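Local atomic coordinates of glycosyl hydrolase, family 31/fibronectin type III domain protein (Clostridium perfringens, PDB entry 4UAP), a protein that binds N-acetylgalactosamine through a family 32 carbohydrate-binding module, a calcium-containing beta-sandwich that probably directs the parent family 31 glycoside hydrolase to galacto-configured sugars. Residues S35-K40 / K137-N143; G51-F55 / T129-S133; K89-V93 / T113-E117; K23-T29 / I142-E146; S31-R36 / Y73-N77. The contacts are given in a common frame with arbitrary orientation. Where two conformers were deposited one is given. Residue numbers count along the deposited sequence, not the author numbering.

Interaction 1: residues S35-K40 / K137-N143. With CA (calcium ion), chain D.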
# COMPACT_ATOMS: atom_id res chain seq x y z
N SER A 35 10.55 -4.26 -7.73
CA SER A 35 9.08 -4.13 -7.81
C SER A 35 8.47 -3.23 -6.74
O SER A 35 7.36 -2.72 -6.91
CB SER A 35 8.42 -5.51 -7.69
OG SER A 35 8.88 -6.42 -8.68
N ARG A 36 9.18 -3.04 -5.63
CA ARG A 36 8.56 -2.57 -4.39
C ARG A 36 8.64 -1.08 -4.11
O ARG A 36 9.56 -0.40 -4.57
CB ARG A 36 9.18 -3.30 -3.19
CG ARG A 36 9.13 -4.82 -3.23
CD ARG A 36 9.42 -5.38 -1.84
NE ARG A 36 10.58 -4.73 -1.24
CZ ARG A 36 11.83 -5.17 -1.33
NH1 ARG A 36 12.12 -6.29 -1.99
NH2 ARG A 36 12.80 -4.48 -0.75
N MET A 37 7.66 -0.60 -3.34
CA MET A 37 7.77 0.64 -2.57
C MET A 37 8.27 0.28 -1.17
O MET A 37 7.66 -0.56 -0.49
CB MET A 37 6.42 1.37 -2.48
CG MET A 37 6.46 2.73 -1.75
SD MET A 37 4.95 3.18 -0.83
CE MET A 37 5.21 2.14 0.59
N ASP A 38 9.36 0.91 -0.74
CA ASP A 38 9.95 0.67 0.57
C ASP A 38 10.13 1.99 1.32
O ASP A 38 10.53 2.99 0.74
CB ASP A 38 11.33 -0.00 0.45
CG ASP A 38 11.27 -1.53 0.25
OD1 ASP A 38 10.24 -2.09 -0.19
OD2 ASP A 38 12.30 -2.17 0.55
N LEU A 39 9.86 1.97 2.62
CA LEU A 39 10.32 3.04 3.51
C LEU A 39 11.85 3.09 3.42
O LEU A 39 12.48 2.08 3.09
CB LEU A 39 9.86 2.77 4.94
CG LEU A 39 8.96 3.83 5.56
CD1 LEU A 39 7.70 4.03 4.72
CD2 LEU A 39 8.61 3.46 7.01
N LYS A 40 12.45 4.24 3.72
CA LYS A 40 13.90 4.40 3.62
C LYS A 40 14.66 3.25 4.30
O LYS A 40 14.40 2.91 5.45
CB LYS A 40 14.36 5.72 4.24
CG LYS A 40 14.09 6.96 3.40
CD LYS A 40 14.68 8.20 4.07
CE LYS A 40 14.34 9.46 3.29
NZ LYS A 40 14.55 9.30 1.83
N LYS A 137 8.79 0.38 13.30
CA LYS A 137 8.05 1.50 12.74
C LYS A 137 8.84 2.28 11.69
O LYS A 137 8.32 3.22 11.09
CB LYS A 137 7.59 2.45 13.85
CG LYS A 137 8.72 3.30 14.44
CD LYS A 137 8.17 4.43 15.31
CE LYS A 137 9.25 5.46 15.66
NZ LYS A 137 10.39 4.86 16.42
N ASN A 138 10.10 1.90 11.45
CA ASN A 138 10.88 2.56 10.40
C ASN A 138 11.06 1.68 9.17
O ASN A 138 11.91 1.97 8.32
CB ASN A 138 12.26 2.98 10.92
CG ASN A 138 12.17 3.93 12.10
OD1 ASN A 138 12.72 3.66 13.16
ND2 ASN A 138 11.49 5.07 11.92
N THR A 139 10.25 0.64 9.06
CA THR A 139 10.41 -0.33 7.98
C THR A 139 9.07 -0.70 7.35
O THR A 139 8.08 -0.91 8.06
CB THR A 139 11.12 -1.61 8.50
OG1 THR A 139 12.34 -1.25 9.17
CG2 THR A 139 11.43 -2.58 7.37
N LEU A 140 9.04 -0.79 6.03
CA LEU A 140 7.82 -1.16 5.31
C LEU A 140 8.16 -1.49 3.87
O LEU A 140 8.89 -0.74 3.21
CB LEU A 140 6.80 -0.01 5.33
CG LEU A 140 5.50 -0.30 4.57
CD1 LEU A 140 4.68 -1.36 5.31
CD2 LEU A 140 4.70 0.97 4.36
N ALA A 141 7.62 -2.60 3.37
CA ALA A 141 7.78 -2.97 1.97
C ALA A 141 6.44 -3.42 1.41
O ALA A 141 5.79 -4.30 1.97
CB ALA A 141 8.83 -4.08 1.81
N ILE A 142 6.04 -2.81 0.30
CA ILE A 142 4.82 -3.20 -0.40
C ILE A 142 5.15 -3.41 -1.88
O ILE A 142 5.77 -2.55 -2.50
CB ILE A 142 3.72 -2.14 -0.23
CG1 ILE A 142 3.36 -1.97 1.25
CG2 ILE A 142 2.48 -2.51 -1.06
CD1 ILE A 142 2.39 -0.79 1.54
N ASN A 143 4.74 -4.55 -2.44
CA ASN A 143 5.02 -4.84 -3.85
C ASN A 143 4.17 -4.03 -4.82
O ASN A 143 4.65 -3.56 -5.84
CB ASN A 143 4.79 -6.33 -4.15
CG ASN A 143 5.62 -7.23 -3.29
OD1 ASN A 143 6.49 -6.78 -2.53
ND2 ASN A 143 5.38 -8.54 -3.40
CA CA D . 5.21 -2.81 -7.94
O HOH W 1 11.79 -0.22 4.61
O HOH W 2 13.28 4.32 7.41
O HOH W 3 13.72 0.42 6.49
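Residues 35-40 and 137-143 run antiparallel, their end-to-end directions 162° apart, and pair the short strand 37-38 with the start of strand 141-149 in one sheet of the CBM32 beta-sandwich. Met37 and Ile142 form the hydrogen-bonded pair: Met37 N donates to Ile142 O at 2.8 Å and Ile142 N returns to Met37 O at 2.9 Å. Asp38 and Ala141 follow as the non-hydrogen-bonded pair, CA to CA 4.5 Å, and Leu39 N reaches Leu140 O at 2.9 Å. Farther on the backbones part and water fills the gap: one molecule bridges Leu140 N and Leu39 O, and two more join Lys40 O to Asn138 O. Met37 and Ile142 share a face of the sheet turned to Met57 of strand 55-61, and Met37 CE lies 4.2 Å from Ile142 CD1 and 4.0 Å from Leu140 CD2. On the face bearing Asp38 and Ala141, Asp38 grips the guanidinium of Arg36, a residue of the GalNAc pocket, with NE to OD1 at 2.9 Å and a salt bridge from NH2 to OD2 at 2.7 Å, while Ala141 CB packs 3.6 Å from Arg36 NE. At the far end calcium ties the segments together: Ser35 O and Asn143 O, only 3.0 Å apart, bind it at 2.4 and 2.3 Å.

Interaction 2: residues G51-F55 / T129-S133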
# COMPACT_ATOMS: atom_id res chain seq x y z
N GLY A 51 12.22 6.83 7.46
CA GLY A 51 10.79 6.93 7.25
C GLY A 51 10.11 6.38 8.48
O GLY A 51 10.70 5.56 9.19
N THR A 52 8.88 6.81 8.75
CA THR A 52 8.16 6.31 9.91
C THR A 52 6.72 5.94 9.60
O THR A 52 6.06 6.59 8.78
CB THR A 52 8.16 7.34 11.07
OG1 THR A 52 7.38 8.48 10.69
CG2 THR A 52 9.59 7.78 11.41
N LEU A 53 6.25 4.88 10.24
CA LEU A 53 4.84 4.54 10.19
C LEU A 53 4.16 5.36 11.29
O LEU A 53 4.79 5.70 12.27
CB LEU A 53 4.64 3.04 10.41
CG LEU A 53 5.37 2.17 9.39
CD1 LEU A 53 5.10 0.70 9.65
CD2 LEU A 53 4.94 2.57 7.98
N PRO A 54 2.87 5.68 11.12
CA PRO A 54 2.00 5.26 10.01
C PRO A 54 2.35 5.97 8.70
O PRO A 54 2.75 7.13 8.70
CB PRO A 54 0.60 5.67 10.48
CG PRO A 54 0.86 6.86 11.38
CD PRO A 54 2.15 6.52 12.10
N PHE A 55 2.21 5.26 7.59
CA PHE A 55 2.48 5.85 6.28
C PHE A 55 1.21 5.84 5.43
O PHE A 55 0.63 4.79 5.16
CB PHE A 55 3.62 5.12 5.56
CG PHE A 55 3.96 5.73 4.24
CD1 PHE A 55 4.61 6.96 4.18
CD2 PHE A 55 3.63 5.10 3.05
CE1 PHE A 55 4.92 7.55 2.97
CE2 PHE A 55 3.92 5.68 1.83
CZ PHE A 55 4.58 6.91 1.79
N THR A 129 -3.52 3.37 4.84
CA THR A 129 -2.48 3.70 5.79
C THR A 129 -1.85 2.45 6.37
O THR A 129 -2.53 1.67 7.04
CB THR A 129 -3.00 4.59 6.93
OG1 THR A 129 -3.69 5.72 6.38
CG2 THR A 129 -1.84 5.09 7.77
N ALA A 130 -0.57 2.25 6.09
CA ALA A 130 0.22 1.22 6.75
C ALA A 130 0.50 1.64 8.20
O ALA A 130 1.07 2.69 8.45
CB ALA A 130 1.52 0.97 5.99
N LEU A 131 0.07 0.80 9.15
CA LEU A 131 0.14 1.15 10.57
C LEU A 131 1.30 0.45 11.25
O LEU A 131 1.89 0.98 12.19
CB LEU A 131 -1.16 0.78 11.28
CG LEU A 131 -2.42 1.42 10.72
CD1 LEU A 131 -3.65 0.81 11.39
CD2 LEU A 131 -2.36 2.92 10.93
N ASP A 132 1.62 -0.76 10.80
CA ASP A 132 2.70 -1.54 11.38
C ASP A 132 3.33 -2.44 10.34
O ASP A 132 2.69 -2.81 9.35
CB ASP A 132 2.17 -2.37 12.55
CG ASP A 132 3.27 -2.81 13.50
OD1 ASP A 132 4.35 -2.19 13.48
OD2 ASP A 132 3.04 -3.77 14.27
N SER A 133 4.60 -2.78 10.55
CA SER A 133 5.27 -3.80 9.75
C SER A 133 5.69 -4.95 10.68
O SER A 133 5.48 -4.89 11.88
CB SER A 133 6.49 -3.23 9.04
OG SER A 133 7.56 -3.06 9.96
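Two backbone hydrogen bonds carry this contact. Phe55 N donates to Ala130 O at 2.9 Å, and Ala130 N donates in turn to Phe55 O at 3.0 Å. Each carbonyl also receives a CA-H from the neighbouring residue: Pro54 CA lies 3.1 Å from Ala130 O, and Thr129 CA is 3.4 Å from Phe55 O. Pro54, preceded by a cis peptide bond, has no N-H to offer, and Leu53 N is satisfied by the backbone O of Lys137. Here the loop after strand 37-38 enters strand 55-61, which lies antiparallel beside strand 125-133 in one sheet of the beta-sandwich. The other edge of strand 125-133 is occupied by strand 87-96: Thr129 bonds to Lys91 and Leu131 to Lys89, and Leu131 and Asp132 together face Lys89 in a classic beta bulge. Before Phe55 the contact becomes apolar. Leu53 directs CD2 to Ala130 CB at 4.3 Å and CD1 to Ser133 CB at 4.2 Å, while Pro54 CB rests 3.7 Å from Thr129 CG2 and 4.1 Å from Leu131 CD2. Ser133 OG finds its partners in the following turn, accepting from Lys135 N and bonding to Asp136 O.

Interaction 3: residues K89-V93 / T113-E117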
# COMPACT_ATOMS: atom_id res chain seq x y z
N LYS A 89 -0.14 -4.50 9.61
CA LYS A 89 -1.42 -3.89 9.97
C LYS A 89 -1.71 -2.67 9.10
O LYS A 89 -0.84 -1.85 8.85
CB LYS A 89 -1.41 -3.49 11.45
CG LYS A 89 -2.74 -2.95 11.97
CD LYS A 89 -2.62 -2.78 13.49
CE LYS A 89 -3.73 -1.95 14.08
NZ LYS A 89 -3.53 -1.82 15.56
N VAL A 90 -2.95 -2.56 8.66
CA VAL A 90 -3.32 -1.55 7.69
C VAL A 90 -4.73 -1.08 7.97
O VAL A 90 -5.54 -1.83 8.51
CB VAL A 90 -3.22 -2.11 6.24
CG1 VAL A 90 -4.26 -3.21 6.00
CG2 VAL A 90 -3.33 -0.99 5.19
N LYS A 91 -5.01 0.16 7.61
CA LYS A 91 -6.38 0.62 7.60
C LYS A 91 -6.64 1.34 6.29
O LYS A 91 -5.70 1.69 5.57
CB LYS A 91 -6.66 1.55 8.80
CG LYS A 91 -5.86 2.85 8.79
CD LYS A 91 -6.37 3.82 9.86
CE LYS A 91 -5.63 5.15 9.75
NZ LYS A 91 -6.00 6.11 10.83
N ALA A 92 -7.90 1.57 5.99
CA ALA A 92 -8.23 2.30 4.77
C ALA A 92 -9.53 3.07 4.93
O ALA A 92 -10.40 2.70 5.72
CB ALA A 92 -8.31 1.35 3.59
N VAL A 93 -9.62 4.15 4.17
CA VAL A 93 -10.78 5.03 4.16
C VAL A 93 -11.08 5.39 2.72
O VAL A 93 -10.15 5.61 1.93
CB VAL A 93 -10.53 6.32 4.97
CG1 VAL A 93 -11.74 7.24 4.91
CG2 VAL A 93 -10.19 5.98 6.42
N THR A 113 -1.37 -11.62 -0.19
CA THR A 113 -2.21 -10.47 -0.54
C THR A 113 -3.10 -10.10 0.62
O THR A 113 -3.48 -10.95 1.43
CB THR A 113 -3.12 -10.74 -1.76
OG1 THR A 113 -3.99 -11.84 -1.49
CG2 THR A 113 -2.29 -11.04 -3.01
N THR A 114 -3.42 -8.82 0.70
CA THR A 114 -4.38 -8.31 1.66
C THR A 114 -5.48 -7.68 0.83
O THR A 114 -5.23 -6.72 0.10
CB THR A 114 -3.76 -7.29 2.61
OG1 THR A 114 -2.79 -7.95 3.43
CG2 THR A 114 -4.82 -6.63 3.50
N VAL A 115 -6.67 -8.26 0.90
CA VAL A 115 -7.75 -7.85 0.01
C VAL A 115 -8.87 -7.14 0.77
O VAL A 115 -9.41 -7.67 1.74
CB VAL A 115 -8.32 -9.07 -0.75
CG1 VAL A 115 -9.45 -8.64 -1.69
CG2 VAL A 115 -7.21 -9.75 -1.54
N TYR A 116 -9.18 -5.92 0.33
CA TYR A 116 -10.35 -5.19 0.81
C TYR A 116 -11.50 -5.42 -0.15
O TYR A 116 -11.49 -4.92 -1.28
CB TYR A 116 -10.05 -3.68 0.92
CG TYR A 116 -9.42 -3.27 2.24
CD1 TYR A 116 -8.07 -3.50 2.50
CD2 TYR A 116 -10.17 -2.63 3.22
CE1 TYR A 116 -7.49 -3.11 3.70
CE2 TYR A 116 -9.61 -2.24 4.42
CZ TYR A 116 -8.27 -2.48 4.66
OH TYR A 116 -7.71 -2.08 5.86
N GLU A 117 -12.48 -6.21 0.28
CA GLU A 117 -13.65 -6.47 -0.55
C GLU A 117 -14.62 -5.31 -0.40
O GLU A 117 -15.08 -5.03 0.70
CB GLU A 117 -14.32 -7.79 -0.17
CG GLU A 117 -13.45 -9.02 -0.41
CD GLU A 117 -13.28 -9.33 -1.89
OE1 GLU A 117 -13.91 -8.63 -2.71
OE2 GLU A 117 -12.53 -10.27 -2.22
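Tyr116 reaches across the interior of the sandwich to the strand facing its own. With chi1 at -86° and chi2 at 77°, its ring stretches from strand 113-117 to strand 89-93; the two axes come no closer than 10.0 Å, cross at -27°, and share no hydrogen bond. Ala92 CB sits over one ring face, 4.3 Å from the centroid in a CH-pi contact and 3.9 Å from CE2. Val90, in the p rotamer, brings CG1 to the ring edge, 4.0 Å from Tyr116 CE1, and also 4.3 Å from CG2 of Thr114. The OH end passes close to the backbone, 3.4 Å from Val90 O and 3.5 Å from Lys91 CA, but its hydrogen bond goes to Gly104 O on strand 99-106. Phe70 stacks on the same ring. The ring thus fills part of the space between the two sheets of the beta-sandwich: the contact between these strands is apolar packing with no direct hydrogen bond, and the phenol's buried polar end is satisfied by a backbone carbonyl.

Interaction 4: residues K23-T29 / I142-E146. With CA (calcium ion), chain D.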
# COMPACT_ATOMS: atom_id res chain seq x y z
N LYS A 23 6.03 2.66 -7.61
CA LYS A 23 6.21 1.20 -7.56
C LYS A 23 4.98 0.48 -7.00
O LYS A 23 4.89 -0.74 -7.04
CB LYS A 23 7.46 0.84 -6.74
CG LYS A 23 8.78 1.30 -7.38
CD LYS A 23 8.99 0.63 -8.74
CE LYS A 23 10.28 1.08 -9.43
NZ LYS A 23 11.49 0.39 -8.89
N LEU A 24 4.02 1.24 -6.47
CA LEU A 24 2.77 0.65 -6.01
C LEU A 24 1.85 0.34 -7.18
O LEU A 24 0.96 -0.51 -7.07
CB LEU A 24 2.04 1.58 -5.02
CG LEU A 24 2.71 1.87 -3.68
CD1 LEU A 24 1.94 2.98 -2.92
CD2 LEU A 24 2.80 0.59 -2.83
N ILE A 25 2.05 1.03 -8.30
CA ILE A 25 1.14 0.87 -9.43
C ILE A 25 1.86 0.66 -10.77
O ILE A 25 1.28 0.90 -11.83
CB ILE A 25 0.20 2.09 -9.55
CG1 ILE A 25 1.00 3.37 -9.78
CG2 ILE A 25 -0.63 2.26 -8.28
CD1 ILE A 25 0.14 4.61 -9.99
N ASP A 26 3.10 0.20 -10.73
CA ASP A 26 3.86 0.05 -11.97
C ASP A 26 3.60 -1.29 -12.65
O ASP A 26 4.17 -1.58 -13.70
CB ASP A 26 5.36 0.21 -11.71
CG ASP A 26 5.89 -0.86 -10.79
OD1 ASP A 26 5.25 -1.12 -9.75
OD2 ASP A 26 6.94 -1.47 -11.11
N GLY A 27 2.75 -2.12 -12.05
CA GLY A 27 2.38 -3.39 -12.64
C GLY A 27 3.34 -4.51 -12.28
O GLY A 27 3.42 -5.51 -12.99
N THR A 28 4.06 -4.36 -11.18
CA THR A 28 4.98 -5.40 -10.72
C THR A 28 4.56 -5.91 -9.36
O THR A 28 4.69 -5.21 -8.36
CB THR A 28 6.44 -4.89 -10.63
OG1 THR A 28 6.48 -3.65 -9.89
CG2 THR A 28 7.02 -4.65 -12.02
N THR A 29 4.09 -7.15 -9.31
CA THR A 29 3.58 -7.70 -8.05
C THR A 29 4.56 -8.62 -7.34
O THR A 29 4.27 -9.11 -6.25
CB THR A 29 2.28 -8.49 -8.29
OG1 THR A 29 2.53 -9.51 -9.25
CG2 THR A 29 1.17 -7.57 -8.79
N ILE A 142 6.04 -2.81 0.30
CA ILE A 142 4.82 -3.20 -0.40
C ILE A 142 5.15 -3.41 -1.88
O ILE A 142 5.77 -2.55 -2.50
CB ILE A 142 3.72 -2.14 -0.23
CG1 ILE A 142 3.36 -1.97 1.25
CG2 ILE A 142 2.48 -2.51 -1.06
CD1 ILE A 142 2.39 -0.79 1.54
N ASN A 143 4.74 -4.55 -2.44
CA ASN A 143 5.02 -4.84 -3.85
C ASN A 143 4.17 -4.03 -4.82
O ASN A 143 4.65 -3.56 -5.84
CB ASN A 143 4.79 -6.33 -4.15
CG ASN A 143 5.62 -7.23 -3.29
OD1 ASN A 143 6.49 -6.78 -2.53
ND2 ASN A 143 5.38 -8.54 -3.40
N GLU A 144 2.89 -3.91 -4.52
CA GLU A 144 1.93 -3.39 -5.48
C GLU A 144 0.59 -3.26 -4.79
O GLU A 144 0.30 -4.00 -3.86
CB GLU A 144 1.80 -4.33 -6.70
CG GLU A 144 0.96 -3.75 -7.87
CD GLU A 144 1.79 -2.95 -8.87
OE1 GLU A 144 1.24 -2.48 -9.89
OE2 GLU A 144 3.01 -2.77 -8.65
N ILE A 145 -0.22 -2.30 -5.24
CA ILE A 145 -1.61 -2.24 -4.84
C ILE A 145 -2.43 -2.14 -6.11
O ILE A 145 -2.18 -1.26 -6.93
CB ILE A 145 -1.90 -1.06 -3.89
CG1 ILE A 145 -1.08 -1.21 -2.59
CG2 ILE A 145 -3.40 -0.98 -3.58
CD1 ILE A 145 -1.21 -0.03 -1.59
N GLU A 146 -3.36 -3.07 -6.28
CA GLU A 146 -4.21 -3.15 -7.48
C GLU A 146 -5.67 -2.87 -7.16
O GLU A 146 -6.16 -3.29 -6.11
CB GLU A 146 -4.11 -4.55 -8.12
CG GLU A 146 -2.74 -4.89 -8.65
CD GLU A 146 -2.73 -6.20 -9.39
OE1 GLU A 146 -3.61 -7.04 -9.12
OE2 GLU A 146 -1.84 -6.38 -10.25
CA CA D . 5.21 -2.81 -7.94
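Six of the seven calcium ligands come from these two segments, and three of them are backbone carbonyls. Lys23 O, Asn143 O and Glu144 OE2 each bind at 2.3 Å, while Asp26 OD1, Thr28 O and Thr28 OG1 each bind at 2.5 Å; Ser35 O completes the shell. The loop 23-29 curls round the ion against strand 142-146. Glu144 serves the loop with both carboxylate oxygens, since OE1 accepts from Gly27 N at 2.7 Å and OE2, besides holding the metal, takes a weak bond from Thr28 N at 3.2 Å. At the backbone angles of Gly27 a CB would jam against the preceding carbonyl O, which calls for glycine. Backbone and side chain fasten the two ends of the loop: Ile145 N donates to Leu24 O at 2.8 Å, and Asn143 ND2 to Thr29 O at 3.1 Å. Beside the site, Leu24 CD2 packs 3.6 Å from Ile142 CG2. Crowded oxygens such as Asp26 OD1 and Glu144 OE2, 3.0 Å apart, would repel one another without the cation, so the loop's shape is consistent with a structural calcium site.

Interaction 5: residues S31-R36 / Y73-N77. With CA (calcium ion), chain D; NGA (2-acetamido-2-deoxy-beta-D-galactopyranose), chain C.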
# COMPACT_ATOMS: atom_id res chain seq x y z
N SER A 31 8.04 -9.81 -5.27
CA SER A 31 8.67 -9.27 -4.06
C SER A 31 10.09 -8.75 -4.30
O SER A 31 10.76 -8.31 -3.36
CB SER A 31 8.70 -10.34 -2.96
OG SER A 31 7.39 -10.68 -2.55
N ASP A 32 10.55 -8.80 -5.55
CA ASP A 32 11.89 -8.33 -5.92
C ASP A 32 12.08 -6.88 -5.51
O ASP A 32 11.12 -6.12 -5.51
CB ASP A 32 12.10 -8.47 -7.43
CG ASP A 32 12.02 -9.92 -7.91
OD1 ASP A 32 12.76 -10.77 -7.36
OD2 ASP A 32 11.22 -10.21 -8.83
N ASP A 33 13.31 -6.49 -5.17
CA ASP A 33 13.60 -5.09 -4.82
C ASP A 33 13.11 -4.13 -5.89
O ASP A 33 12.65 -3.02 -5.59
CB ASP A 33 15.11 -4.86 -4.62
CG ASP A 33 15.65 -5.50 -3.35
OD1 ASP A 33 14.85 -5.91 -2.48
OD2 ASP A 33 16.89 -5.57 -3.22
N SER A 34 13.22 -4.55 -7.15
CA SER A 34 12.88 -3.69 -8.27
C SER A 34 11.36 -3.47 -8.44
O SER A 34 10.94 -2.58 -9.19
CB SER A 34 13.46 -4.26 -9.56
OG SER A 34 12.93 -5.55 -9.81
N SER A 35 10.55 -4.26 -7.73
CA SER A 35 9.08 -4.13 -7.81
C SER A 35 8.47 -3.23 -6.74
O SER A 35 7.36 -2.72 -6.91
CB SER A 35 8.42 -5.51 -7.69
OG SER A 35 8.88 -6.42 -8.68
N ARG A 36 9.18 -3.04 -5.63
CA ARG A 36 8.56 -2.57 -4.39
C ARG A 36 8.64 -1.08 -4.11
O ARG A 36 9.56 -0.40 -4.57
CB ARG A 36 9.18 -3.30 -3.19
CG ARG A 36 9.13 -4.82 -3.23
CD ARG A 36 9.42 -5.38 -1.84
NE ARG A 36 10.58 -4.73 -1.24
CZ ARG A 36 11.83 -5.17 -1.33
NH1 ARG A 36 12.12 -6.29 -1.99
NH2 ARG A 36 12.80 -4.48 -0.75
N TYR A 73 -0.33 -6.30 -2.40
CA TYR A 73 0.61 -7.40 -2.53
C TYR A 73 1.78 -7.19 -1.57
O TYR A 73 2.52 -6.21 -1.66
CB TYR A 73 1.11 -7.52 -3.97
CG TYR A 73 0.04 -7.99 -4.93
CD1 TYR A 73 -0.89 -7.09 -5.47
CD2 TYR A 73 -0.06 -9.33 -5.30
CE1 TYR A 73 -1.87 -7.51 -6.35
CE2 TYR A 73 -1.05 -9.77 -6.18
CZ TYR A 73 -1.94 -8.86 -6.70
OH TYR A 73 -2.90 -9.29 -7.58
N ASN A 74 1.92 -8.12 -0.63
CA ASN A 74 2.89 -7.99 0.44
C ASN A 74 4.22 -8.65 0.09
O ASN A 74 4.27 -9.56 -0.73
CB ASN A 74 2.34 -8.60 1.73
CG ASN A 74 1.11 -7.87 2.21
OD1 ASN A 74 1.13 -6.66 2.37
ND2 ASN A 74 0.01 -8.61 2.40
N ARG A 75 5.29 -8.16 0.71
CA ARG A 75 6.61 -8.69 0.43
C ARG A 75 6.76 -10.07 1.05
O ARG A 75 6.69 -10.21 2.27
CB ARG A 75 7.71 -7.75 0.94
CG ARG A 75 9.11 -8.26 0.61
CD ARG A 75 10.17 -7.42 1.28
NE ARG A 75 11.50 -7.93 0.96
CZ ARG A 75 12.63 -7.36 1.36
NH1 ARG A 75 12.58 -6.26 2.11
NH2 ARG A 75 13.79 -7.89 1.02
N MET A 76 6.98 -11.07 0.21
CA MET A 76 7.08 -12.45 0.69
C MET A 76 8.49 -13.01 0.47
O MET A 76 9.20 -12.60 -0.45
CB MET A 76 6.06 -13.35 -0.01
CG MET A 76 4.61 -12.83 0.03
SD MET A 76 3.96 -12.55 1.69
CE MET A 76 3.64 -14.24 2.19
N ASN A 77 8.88 -13.95 1.32
CA ASN A 77 10.11 -14.69 1.12
C ASN A 77 9.88 -15.76 0.07
O ASN A 77 8.74 -16.11 -0.19
CB ASN A 77 10.59 -15.33 2.43
CG ASN A 77 10.84 -14.30 3.49
OD1 ASN A 77 11.50 -13.29 3.24
ND2 ASN A 77 10.33 -14.55 4.69
CA CA D . 5.21 -2.81 -7.94
C1 NGA C . 17.16 -4.87 4.75
C2 NGA C . 16.47 -5.60 3.61
C3 NGA C . 15.97 -4.60 2.59
C4 NGA C . 15.12 -3.56 3.31
C5 NGA C . 16.01 -2.84 4.33
C6 NGA C . 15.32 -1.76 5.17
C7 NGA C . 17.09 -7.86 2.82
C8 NGA C . 18.13 -8.68 2.10
N2 NGA C . 17.38 -6.55 2.96
O1 NGA C . 17.26 -5.76 5.84
O3 NGA C . 15.25 -5.31 1.61
O4 NGA C . 14.06 -4.22 3.97
O5 NGA C . 16.46 -3.77 5.27
O6 NGA C . 16.23 -1.28 6.16
O7 NGA C . 16.06 -8.39 3.23
O HOH W 4 16.47 -6.44 -0.32
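Tyr73 lies on strand 64-74, and its backbone pairs with Asn143 and Glu144 of strand 141-149; Asn74 O comes within 3.8 Å of Ser31 OG. Arg75 then extends fully, every chi angle near 180°, and lays its guanidinium flat on that of Arg36, centres 3.6 Å apart and planes at 7°. The like charges are offset by nearby oxygens: Arg36 NH1 forms a salt bridge with Asp33 OD1 at 2.8 Å and also bonds Ser31 O, while its NH2 is bridged to Asp38. Arg75 NH1 donates to GalNAc O3 at 2.9 Å and O4 at 3.1 Å, and NH2 adds weak bonds to O3 and O7. A water links Asp33 OD1 to O3. Next, Met76 N donates to Ser31 OG at 2.8 Å, joining the two segments beside the arginine stack. With Trp41, Ile42 and Ala85 the arginine pair forms the GalNAc pocket, built on loops at one end of the beta-sandwich as in other CBM32 modules.

How the interactions relate
Interactions 1, 4 and 5 cluster around the calcium, their centres 9 to 12 Å apart: interactions 1 and 4 share Ile142 and Asn143 of strand 141-149, interactions 1 and 5 share Ser35 and Arg36, and strand 64-74 pairs with strand 141-149. The calcium loop at 23-29 comes first, followed directly by the sugar-binding segment 31-36, so one short run of backbone serves both metal and GalNAc sites. Along the chain, interactions 1 and 4 enclose 2 and 3, and 5 closes before 3 opens. Interaction 2 lies in the other sheet and touches interaction 1 through Lys137 O and Leu53 N. Interaction 3, about 16 Å from interaction 1 between centres, joins the two sheets through the core.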